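Local coordinates for argonaute (Methanocaldococcus jannaschii, PDB 5G5S), which cuts single-stranded target DNA under the direction of short DNA guides and may defend the cell against invading genetic elements, at residues R467-D470 and M474-N477; K667-A672 and R678-P683. All coordinates share one frame; numbering follows the deposited sequence.

Contact 1 of 2, residues R467-D470 and M474-N477; sequences RKDD and MTNN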
# COMPACT_ATOMS: atom_id res chain seq x y z
N ARG A 467 -5.75 18.10 -23.20
CA ARG A 467 -5.76 19.13 -24.24
C ARG A 467 -4.34 19.40 -24.77
O ARG A 467 -4.17 19.60 -25.97
CB ARG A 467 -6.42 20.41 -23.71
CG ARG A 467 -6.71 21.48 -24.77
CD ARG A 467 -7.32 22.75 -24.20
NE ARG A 467 -6.40 23.46 -23.30
CZ ARG A 467 -6.49 23.44 -21.97
NH1 ARG A 467 -7.47 22.77 -21.37
NH2 ARG A 467 -5.61 24.10 -21.23
N LYS A 468 -3.34 19.39 -23.87
CA LYS A 468 -1.92 19.62 -24.16
C LYS A 468 -1.19 18.37 -24.70
O LYS A 468 -0.03 18.48 -25.11
CB LYS A 468 -1.20 20.16 -22.92
N ASP A 469 -1.85 17.19 -24.69
CA ASP A 469 -1.29 15.92 -25.15
C ASP A 469 -1.21 15.85 -26.69
O ASP A 469 -2.08 15.28 -27.35
CB ASP A 469 -2.07 14.73 -24.55
CG ASP A 469 -1.58 13.36 -24.96
OD1 ASP A 469 -0.39 13.06 -24.73
OD2 ASP A 469 -2.41 12.56 -25.46
N ASP A 470 -0.15 16.46 -27.26
CA ASP A 470 0.11 16.51 -28.70
C ASP A 470 0.87 15.26 -29.20
O ASP A 470 0.91 15.03 -30.42
CB ASP A 470 0.90 17.78 -29.08
CG ASP A 470 0.24 19.09 -28.68
OD1 ASP A 470 -0.70 19.51 -29.39
OD2 ASP A 470 0.71 19.71 -27.71
N MET A 474 -0.90 10.62 -23.10
CA MET A 474 -2.04 10.47 -22.19
C MET A 474 -3.12 9.58 -22.77
O MET A 474 -3.77 8.85 -22.01
CB MET A 474 -2.62 11.83 -21.83
CG MET A 474 -3.45 11.82 -20.58
SD MET A 474 -3.59 13.46 -19.86
CE MET A 474 -1.81 13.82 -19.52
N THR A 475 -3.33 9.63 -24.10
CA THR A 475 -4.31 8.80 -24.80
C THR A 475 -3.93 7.32 -24.63
O THR A 475 -4.79 6.51 -24.29
CB THR A 475 -4.46 9.23 -26.26
OG1 THR A 475 -4.87 10.60 -26.28
CG2 THR A 475 -5.47 8.39 -27.01
N ASN A 476 -2.64 7.01 -24.83
CA ASN A 476 -2.05 5.69 -24.67
C ASN A 476 -2.26 5.20 -23.21
O ASN A 476 -2.75 4.09 -23.01
CB ASN A 476 -0.55 5.73 -25.04
CG ASN A 476 0.19 4.43 -24.85
OD1 ASN A 476 0.09 3.50 -25.66
ND2 ASN A 476 0.98 4.35 -23.79
N ASN A 477 -1.97 6.07 -22.21
CA ASN A 477 -2.15 5.75 -20.79
C ASN A 477 -3.61 5.58 -20.39
O ASN A 477 -3.91 4.77 -19.52
CB ASN A 477 -1.46 6.78 -19.90
CG ASN A 477 0.04 6.71 -19.92
OD1 ASN A 477 0.64 5.71 -20.33
ND2 ASN A 477 0.68 7.77 -19.47

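Contact 2 of 2, residues K667-A672 and R678-P683; sequences KMNYSA and RYLRIP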
# COMPACT_ATOMS: atom_id res chain seq x y z
N LYS A 667 5.96 -3.91 -13.14
CA LYS A 667 5.77 -3.59 -14.55
C LYS A 667 4.40 -4.10 -15.07
O LYS A 667 3.98 -3.68 -16.13
CB LYS A 667 6.93 -4.19 -15.36
CG LYS A 667 7.35 -3.38 -16.55
CD LYS A 667 8.43 -4.13 -17.33
CE LYS A 667 9.05 -3.30 -18.44
NZ LYS A 667 10.13 -2.43 -17.91
N MET A 668 3.73 -5.02 -14.35
CA MET A 668 2.41 -5.54 -14.74
C MET A 668 1.30 -4.58 -14.26
O MET A 668 0.35 -4.95 -13.58
CB MET A 668 2.21 -6.99 -14.26
CG MET A 668 3.17 -7.99 -14.93
SD MET A 668 3.28 -7.90 -16.76
CE MET A 668 1.63 -8.39 -17.22
N ASN A 669 1.44 -3.33 -14.68
CA ASN A 669 0.63 -2.18 -14.33
C ASN A 669 -0.37 -1.75 -15.43
O ASN A 669 0.00 -1.62 -16.59
CB ASN A 669 1.60 -1.00 -14.02
CG ASN A 669 0.93 0.20 -13.41
OD1 ASN A 669 1.39 1.33 -13.52
ND2 ASN A 669 -0.13 -0.03 -12.69
N TYR A 670 -1.62 -1.50 -15.02
CA TYR A 670 -2.68 -0.95 -15.84
C TYR A 670 -3.11 0.40 -15.25
O TYR A 670 -3.98 1.03 -15.80
CB TYR A 670 -3.87 -1.91 -15.97
CG TYR A 670 -3.59 -3.08 -16.89
CD1 TYR A 670 -3.83 -2.98 -18.26
CD2 TYR A 670 -3.13 -4.29 -16.40
CE1 TYR A 670 -3.60 -4.06 -19.12
CE2 TYR A 670 -2.87 -5.37 -17.24
CZ TYR A 670 -3.11 -5.25 -18.60
OH TYR A 670 -2.87 -6.31 -19.44
N SER A 671 -2.47 0.84 -14.15
CA SER A 671 -2.70 2.14 -13.48
C SER A 671 -1.74 3.18 -14.10
O SER A 671 -1.00 3.87 -13.39
CB SER A 671 -2.46 2.03 -11.97
OG SER A 671 -3.09 0.89 -11.41
N ALA A 672 -1.75 3.25 -15.44
CA ALA A 672 -0.90 4.12 -16.24
C ALA A 672 -1.14 5.62 -16.02
O ALA A 672 -0.23 6.42 -16.21
CB ALA A 672 -1.06 3.76 -17.70
N ARG A 678 5.41 5.11 -15.14
CA ARG A 678 4.84 3.91 -15.77
C ARG A 678 4.71 2.69 -14.86
O ARG A 678 3.70 1.98 -14.94
CB ARG A 678 5.67 3.55 -17.02
CG ARG A 678 4.92 2.72 -18.05
CD ARG A 678 5.39 3.02 -19.46
NE ARG A 678 5.08 4.40 -19.85
CZ ARG A 678 3.91 4.80 -20.36
NH1 ARG A 678 2.93 3.92 -20.56
NH2 ARG A 678 3.72 6.08 -20.66
N TYR A 679 5.75 2.39 -14.06
CA TYR A 679 5.81 1.20 -13.20
C TYR A 679 5.43 1.49 -11.75
O TYR A 679 5.52 2.64 -11.31
CB TYR A 679 7.15 0.44 -13.35
CG TYR A 679 7.72 0.45 -14.76
CD1 TYR A 679 6.92 0.19 -15.87
CD2 TYR A 679 9.07 0.72 -14.99
CE1 TYR A 679 7.42 0.25 -17.17
CE2 TYR A 679 9.59 0.77 -16.28
CZ TYR A 679 8.76 0.53 -17.37
OH TYR A 679 9.26 0.56 -18.66
N LEU A 680 4.95 0.46 -11.02
CA LEU A 680 4.51 0.61 -9.63
C LEU A 680 5.66 0.61 -8.65
O LEU A 680 6.74 0.14 -8.98
CB LEU A 680 3.49 -0.48 -9.26
CG LEU A 680 2.22 -0.55 -10.12
CD1 LEU A 680 1.61 -1.93 -10.07
CD2 LEU A 680 1.23 0.53 -9.74
N ARG A 681 5.44 1.14 -7.44
CA ARG A 681 6.43 1.13 -6.37
C ARG A 681 6.49 -0.30 -5.79
O ARG A 681 7.57 -0.82 -5.47
CB ARG A 681 6.05 2.14 -5.26
CG ARG A 681 7.13 2.24 -4.18
CD ARG A 681 6.89 3.31 -3.15
NE ARG A 681 7.83 3.14 -2.04
CZ ARG A 681 7.48 3.03 -0.76
NH1 ARG A 681 6.21 3.12 -0.40
NH2 ARG A 681 8.41 2.86 0.17
N ILE A 682 5.31 -0.92 -5.63
CA ILE A 682 5.21 -2.26 -5.08
C ILE A 682 4.63 -3.24 -6.10
O ILE A 682 3.83 -2.82 -6.92
CB ILE A 682 4.54 -2.31 -3.66
CG1 ILE A 682 3.05 -1.98 -3.69
CG2 ILE A 682 5.32 -1.50 -2.59
CD1 ILE A 682 2.31 -2.67 -2.59
N PRO A 683 5.05 -4.55 -6.10
CA PRO A 683 4.52 -5.50 -7.10
C PRO A 683 2.99 -5.47 -7.28
O PRO A 683 2.28 -5.39 -6.30
CB PRO A 683 5.00 -6.86 -6.57
CG PRO A 683 6.23 -6.55 -5.83
CD PRO A 683 6.03 -5.21 -5.20

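Contact 1 of 2, residues R467-D470 and M474-N477
D469 reaches from the loop after helix 463-467 to the first turn of helix 473-485, where its carboxylate meets M474 and T475 in the Mid domain. D469 CB lies 4.0 Å from M474 CB. From there the side chain runs anti to the backbone N (chi1 -180°), which carries CG across the gap to within 3.6 Å of M474 CB. Each carboxylate oxygen then has its own work. OD1 accepts a nearly straight hydrogen bond from M474 N at 3.0 Å; the donor comes from above the carboxylate plane, 53° out of it. D469 OD2 takes a weak bond from T475 N at 3.4 Å and lies 3.3 Å from T475 OG1, a hydroxyl that is also hydrogen-bonded to Y337 OH and to the indole NE1 of W466. The backbone O of D469 accepts a hydrogen bond from K378 NZ of helix 372-390. Beyond its CB, the M474 side chain leads away from D469 and touches N465 and W466. A negative group set against amides at the start of a helix should gain from the helix dipole, and this would probably favour the ionised form of D469.

Contact 2 of 2, residues K667-A672 and R678-P683
K667 lays its aliphatic chain over one face of the Y679 ring, a CH-pi contact inside the long loop that joins helix 656-666 to helix 684-697 in the PIWI domain, whose fold belongs to the RNase H clan. K667 CG stands 4.0 Å from the centroid of the Y679 ring and 27° off the ring normal. The two side chains run side by side in the same direction, and a bend at the last lysine torsion (chi4 84°) leaves K667 NZ over the phenol end of the ring, on the same face as CG and 3.3 Å from Y679 CZ. The ammonium is anchored by a hydrogen bond to N311 OD1.

Segment 667-672 has just left helix 656-666 and bends sharply through two inverse gamma turns. The one centred on M668 is closed by N669 N bonding to K667 O at 2.9 Å, and the next side chain, N669, starts out toward the returning segment 678-683. S671, centre of the second turn, is a residue that interacts with guide DNA. N669 itself lies about 6 Å, side chain to side chain, from the C-terminal I715, which probably binds manganese, as in relatives, so the fold-back lies close to sites used for the guide and probably for metal.

R678 meets N669 through its backbone, with R678 O 3.6 Å from N669 CG, while its guanidinium is hydrogen-bonded outside the loop, to N477. H687 of helix 684-697 touches both L680 and S671. Where the two segments meet in the middle, the branch point of L680 presses on the asparagine side chain, with L680 CG 3.6 Å from N669 CG.

In the fold
Contact 1 comes first along the chain and closes well before contact 2 opens; their centres are 19 Å apart. Contact 1 lies at the start of helix 473-485 in the Mid domain, whereas contact 2 folds the loop between helices 656-666 and 684-697 in the PIWI domain. Helix 473-485 joins them. At the far end of segment 474-477, N477 OD1 probably accepts a hydrogen bond from R678 NH1 at 2.9 Å, and N477 O packs on A672 CB. Further along the same helix, Q481 interacts with guide DNA, as does S671 in contact 2, so the two contacts meet across the Mid-PIWI interface, consistent with a place near the bound guide.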